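Local atomic coordinates of aminoacyl-histidine dipeptidase (Vibrio alginolyticus, PDB entry 3MRU), a protein that probably hydrolyses dipeptides, with a preference for hydrophobic ones, as a zinc-dependent metallopeptidase of the M20C family. Residues E179-C184 with M430-G435; P401-D406 with A434-G439. All coordinates share one frame; numbering follows the deposited sequence.

Contact 1: E179-C184 with M430-G435; sequences EVYMGC and MVIHAG
The phenol ring of Y181 lies under the side chain of I432, whose CG1 sits 4.1 Å from the ring centroid in a CH-pi contact, 21° off the normal and displaced toward the rim. M430 meets the same ring at its edge: its CB lies near the ring plane, 3.8 Å from Y181 CE2, and the two side chains run side by side. CG of Y181 stands anti to its carbonyl carbon (chi1 -69°), which starts the ring on its course beside M430. Beyond it, CD1 of I432 abuts CB of C184. Behind these groups the backbones pair in parallel, joining strand 430-432 to the start of strand 181-199. M430 donates from N to V180 O (2.7 Å) from above the carbonyl plane, and M182 N returns a straight bond to M430 O (3.1 Å, 166°). Further on, I432 N reaches G183 O only weakly. The chain turns a corner at M182, whose CG packs on V431 CG2 at 3.9 Å. The side chain of Y181 lies about 10 Å from a bound zinc ion. One short but bent bond and one nearly straight bond thus join the backbones up to M182, and beyond it the pairing rests on weaker polar contacts and apolar packing.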
loop_
_atom_site.group_PDB
_atom_site.type_symbol
_atom_site.label_atom_id
_atom_site.label_comp_id
_atom_site.label_asym_id
_atom_site.label_seq_id
_atom_site.Cartn_x
_atom_site.Cartn_y
_atom_site.Cartn_z
ATOM N N GLU A 179 -2.022 17.064 2.534
ATOM C CA GLU A 179 -1.429 15.949 1.804
ATOM C C GLU A 179 -2.439 15.265 0.910
ATOM O O GLU A 179 -3.202 14.432 1.366
ATOM C CB GLU A 179 -0.916 14.930 2.813
ATOM C CG GLU A 179 0.404 15.309 3.438
ATOM C CD GLU A 179 1.159 14.104 3.974
ATOM O OE1 GLU A 179 0.894 12.972 3.480
ATOM O OE2 GLU A 179 2.013 14.294 4.883
ATOM N N VAL A 180 -2.431 15.603 -0.363
ATOM C CA VAL A 180 -3.341 14.974 -1.305
ATOM C C VAL A 180 -2.738 13.857 -2.167
ATOM O O VAL A 180 -1.516 13.718 -2.278
ATOM C CB VAL A 180 -4.003 16.012 -2.210
ATOM C CG1 VAL A 180 -5.491 15.974 -2.027
ATOM C CG2 VAL A 180 -3.450 17.394 -1.919
ATOM N N TYR A 181 -3.630 13.068 -2.761
ATOM C CA TYR A 181 -3.259 11.954 -3.618
ATOM C C TYR A 181 -3.925 12.070 -4.977
ATOM O O TYR A 181 -5.140 12.244 -5.069
ATOM C CB TYR A 181 -3.608 10.610 -2.962
ATOM C CG TYR A 181 -2.747 10.295 -1.765
ATOM C CD1 TYR A 181 -3.298 9.753 -0.610
ATOM C CD2 TYR A 181 -1.383 10.567 -1.776
ATOM C CE1 TYR A 181 -2.507 9.483 0.503
ATOM C CE2 TYR A 181 -0.589 10.299 -0.684
ATOM C CZ TYR A 181 -1.151 9.759 0.456
ATOM O OH TYR A 181 -0.352 9.494 1.549
ATOM N N MET A 182 -3.122 11.991 -6.031
ATOM C CA MET A 182 -3.661 12.054 -7.383
ATOM C C MET A 182 -3.409 10.757 -8.136
ATOM O O MET A 182 -3.843 10.600 -9.293
ATOM C CB MET A 182 -3.108 13.251 -8.159
ATOM C CG MET A 182 -1.595 13.323 -8.231
ATOM S SD MET A 182 -1.042 14.834 -9.049
ATOM C CE MET A 182 -1.843 14.711 -10.668
ATOM N N GLY A 183 -2.724 9.826 -7.476
ATOM C CA GLY A 183 -2.463 8.533 -8.072
ATOM C C GLY A 183 -1.818 7.555 -7.125
ATOM O O GLY A 183 -1.228 7.942 -6.095
ATOM N N CYS A 184 -1.928 6.274 -7.485
ATOM C CA CYS A 184 -1.180 5.214 -6.800
ATOM C C CYS A 184 -0.821 4.051 -7.720
ATOM O O CYS A 184 -1.309 3.952 -8.840
ATOM C CB CYS A 184 -1.943 4.714 -5.566
ATOM S SG CYS A 184 -3.489 3.949 -5.967
ATOM N N MET A 430 0.643 14.406 -3.797
ATOM C CA MET A 430 1.514 13.225 -3.896
ATOM C C MET A 430 1.047 12.092 -4.805
ATOM O O MET A 430 -0.063 12.117 -5.345
ATOM C CB MET A 430 1.762 12.645 -2.518
ATOM C CG MET A 430 2.784 13.396 -1.761
ATOM S SD MET A 430 3.306 12.467 -0.328
ATOM C CE MET A 430 4.811 11.694 -0.952
ATOM N N VAL A 431 1.932 11.113 -4.978
ATOM C CA VAL A 431 1.625 9.845 -5.632
ATOM C C VAL A 431 2.363 8.775 -4.843
ATOM O O VAL A 431 3.588 8.781 -4.804
ATOM C CB VAL A 431 2.082 9.814 -7.110
ATOM C CG1 VAL A 431 1.932 8.431 -7.687
ATOM C CG2 VAL A 431 1.260 10.748 -7.925
ATOM N N ILE A 432 1.636 7.883 -4.176
ATOM C CA ILE A 432 2.312 6.810 -3.445
ATOM C C ILE A 432 2.456 5.586 -4.305
ATOM O O ILE A 432 1.558 5.221 -5.072
ATOM C CB ILE A 432 1.686 6.391 -2.056
ATOM C CG1 ILE A 432 0.204 6.736 -1.952
ATOM C CG2 ILE A 432 2.479 6.977 -0.900
ATOM C CD1 ILE A 432 -0.706 5.853 -2.778
ATOM N N HIS A 433 3.605 4.951 -4.158
ATOM C CA HIS A 433 3.885 3.755 -4.892
ATOM C C HIS A 433 3.312 2.637 -4.034
ATOM O O HIS A 433 4.058 1.782 -3.527
ATOM C CB HIS A 433 5.396 3.608 -5.101
ATOM C CG HIS A 433 5.745 2.901 -6.365
ATOM N ND1 HIS A 433 5.372 3.372 -7.602
ATOM C CD2 HIS A 433 6.405 1.742 -6.583
ATOM C CE1 HIS A 433 5.786 2.530 -8.529
ATOM N NE2 HIS A 433 6.423 1.536 -7.938
ATOM N N ALA A 434 1.980 2.669 -3.876
ATOM C CA ALA A 434 1.251 1.748 -3.005
ATOM C C ALA A 434 -0.232 1.650 -3.386
ATOM O O ALA A 434 -0.727 2.399 -4.228
ATOM C CB ALA A 434 1.409 2.101 -1.560
ATOM N N GLY A 435 -0.936 0.712 -2.759
ATOM C CA GLY A 435 -2.347 0.485 -3.041
ATOM C C GLY A 435 -3.271 1.241 -2.109
ATOM O O GLY A 435 -3.094 1.219 -0.891
#

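Contact 2: P401-D406 with A434-G439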
loop_
_atom_site.group_PDB
_atom_site.type_symbol
_atom_site.label_atom_id
_atom_site.label_comp_id
_atom_site.label_asym_id
_atom_site.label_seq_id
_atom_site.Cartn_x
_atom_site.Cartn_y
_atom_site.Cartn_z
ATOM N N PRO A 401 -5.582 -3.050 -9.526
ATOM C CA PRO A 401 -5.383 -1.903 -10.408
ATOM C C PRO A 401 -4.684 -0.718 -9.762
ATOM O O PRO A 401 -4.773 -0.513 -8.558
ATOM C CB PRO A 401 -6.810 -1.508 -10.796
ATOM C CG PRO A 401 -7.666 -2.088 -9.725
ATOM C CD PRO A 401 -7.007 -3.327 -9.280
ATOM N N GLY A 402 -3.977 0.044 -10.589
ATOM C CA GLY A 402 -3.313 1.265 -10.159
ATOM C C GLY A 402 -4.133 2.460 -10.591
ATOM O O GLY A 402 -5.142 2.302 -11.285
ATOM N N TRP A 403 -3.687 3.648 -10.187
ATOM C CA TRP A 403 -4.381 4.896 -10.453
ATOM C C TRP A 403 -3.417 5.888 -11.128
ATOM O O TRP A 403 -2.568 6.490 -10.453
ATOM C CB TRP A 403 -4.933 5.425 -9.121
ATOM C CG TRP A 403 -5.518 6.824 -9.100
ATOM C CD1 TRP A 403 -6.078 7.526 -10.146
ATOM C CD2 TRP A 403 -5.645 7.668 -7.948
ATOM N NE1 TRP A 403 -6.499 8.760 -9.717
ATOM C CE2 TRP A 403 -6.258 8.872 -8.373
ATOM C CE3 TRP A 403 -5.289 7.524 -6.595
ATOM C CZ2 TRP A 403 -6.525 9.925 -7.494
ATOM C CZ3 TRP A 403 -5.544 8.569 -5.724
ATOM C CH2 TRP A 403 -6.165 9.755 -6.178
ATOM N N LYS A 404 -3.542 6.058 -12.451
ATOM C CA LYS A 404 -2.596 6.909 -13.176
ATOM C C LYS A 404 -2.837 8.392 -12.928
ATOM O O LYS A 404 -3.953 8.873 -13.088
ATOM C CB LYS A 404 -2.527 6.559 -14.683
ATOM C CG LYS A 404 -3.490 7.292 -15.653
ATOM C CD LYS A 404 -3.429 6.715 -17.078
ATOM C CE LYS A 404 -3.846 5.239 -17.067
ATOM N NZ LYS A 404 -4.138 4.652 -18.412
ATOM N N PRO A 405 -1.792 9.120 -12.517
ATOM C CA PRO A 405 -1.932 10.551 -12.269
ATOM C C PRO A 405 -2.003 11.415 -13.544
ATOM O O PRO A 405 -1.082 11.428 -14.357
ATOM C CB PRO A 405 -0.686 10.883 -11.436
ATOM C CG PRO A 405 0.324 9.876 -11.833
ATOM C CD PRO A 405 -0.427 8.636 -12.250
ATOM N N ASP A 406 -3.113 12.128 -13.701
ATOM C CA ASP A 406 -3.286 13.106 -14.775
ATOM C C ASP A 406 -2.942 14.514 -14.291
ATOM O O ASP A 406 -3.637 15.074 -13.434
ATOM C CB ASP A 406 -4.721 13.075 -15.298
ATOM C CG ASP A 406 -5.030 14.239 -16.235
ATOM O OD1 ASP A 406 -4.165 14.581 -17.093
ATOM O OD2 ASP A 406 -6.143 14.811 -16.111
ATOM N N ALA A 434 1.980 2.669 -3.876
ATOM C CA ALA A 434 1.251 1.748 -3.005
ATOM C C ALA A 434 -0.232 1.650 -3.386
ATOM O O ALA A 434 -0.727 2.399 -4.228
ATOM C CB ALA A 434 1.409 2.101 -1.560
ATOM N N GLY A 435 -0.936 0.712 -2.759
ATOM C CA GLY A 435 -2.347 0.485 -3.041
ATOM C C GLY A 435 -3.271 1.241 -2.109
ATOM O O GLY A 435 -3.094 1.219 -0.891
ATOM N N LEU A 436 -4.238 1.928 -2.714
ATOM C CA LEU A 436 -5.310 2.624 -2.022
ATOM C C LEU A 436 -6.639 2.258 -2.679
ATOM O O LEU A 436 -6.702 2.057 -3.898
ATOM C CB LEU A 436 -5.144 4.137 -2.124
ATOM C CG LEU A 436 -3.845 4.898 -1.882
ATOM C CD1 LEU A 436 -4.115 6.364 -2.207
ATOM C CD2 LEU A 436 -3.276 4.755 -0.479
ATOM N N GLU A 437 -7.695 2.206 -1.863
ATOM C CA GLU A 437 -9.047 1.907 -2.311
ATOM C C GLU A 437 -9.454 2.687 -3.555
ATOM O O GLU A 437 -9.979 2.116 -4.500
ATOM C CB GLU A 437 -10.017 2.209 -1.183
ATOM C CG GLU A 437 -11.469 1.843 -1.446
ATOM C CD GLU A 437 -12.262 1.827 -0.154
ATOM O OE1 GLU A 437 -12.267 2.876 0.544
ATOM O OE2 GLU A 437 -12.845 0.759 0.178
ATOM N N CYS A 438 -9.209 3.988 -3.574
ATOM C CA CYS A 438 -9.585 4.774 -4.761
ATOM C C CYS A 438 -8.921 4.308 -6.070
ATOM O O CYS A 438 -9.316 4.731 -7.163
ATOM C CB CYS A 438 -9.403 6.293 -4.543
ATOM S SG CYS A 438 -7.794 6.814 -3.884
ATOM N N GLY A 439 -7.915 3.447 -5.956
ATOM C CA GLY A 439 -7.293 2.846 -7.127
ATOM C C GLY A 439 -8.303 1.953 -7.819
ATOM O O GLY A 439 -8.668 2.197 -8.982
#
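The short, weakly bonded helix around 437-439 meets the loop between strand 393-400 and helix 410-420 chiefly where C438 and G439 face W403, in a contact with four of its six touching residues buried. The sulfur of C438 approaches the six-membered ring of the indole, with SG 3.4 Å from W403 CZ3 and 3.8 Å from W403 CE3. Measured to the ring centroid the separation is 4.2 Å, along a line 42° off the normal, so this sulfur-aromatic contact is oblique. CB of W403 points toward 434-439, and chi1 of 171° sets CG anti to the backbone N, from where the ring extends to C438. At the rim of the indole, near its plane, L436 CD1 reaches the same CZ3 more loosely, at 4.4 Å. CZ3 is thus the corner of the ring on which both side chains converge. G439, having no side chain, brings its backbone up to the root of the tryptophan: its CA is 4.0 Å from W403 CB.

The helix begins with a turn closed by G439 N donating to L436 O (2.8 Å), and this ties the residue packed against W403 CB to the one that reaches the indole rim. This turn lies beside the dinuclear metal site of the M20 catalytic domain. The side chain of L436 is about 6 Å from those of D173, a zinc ligand in the model, and E149, which binds zinc in another structure of this protein but not in this model; a bound zinc ion is about 8 Å away. On the loop side, G402 N is hydrogen-bonded to D373 OD1. M450 of strand 449-452, a strand of the catalytic sheet, touches both W403 and C438, placing the indole and the thiol against that sheet.

How the contacts relate
Both contacts end on the same run of chain, sharing A434 and G435, and their centres are 7 Å apart. Contact 1 pairs backbones in a sheet and is only partly buried; contact 2 is the more buried, and relies on a cysteine, a leucine and a glycine backbone packed round W403. W403 joins them: its N probably hydrogen-bonds to C184 O, and its indole packs against the backbone from Y181 to G183. Residues 179-184 therefore lie between strand 430-432 and the loop 401-406. Y181 also touches L436, and S452 of strand 449-452 meets both Y181 and C438, so that strand borders both contacts.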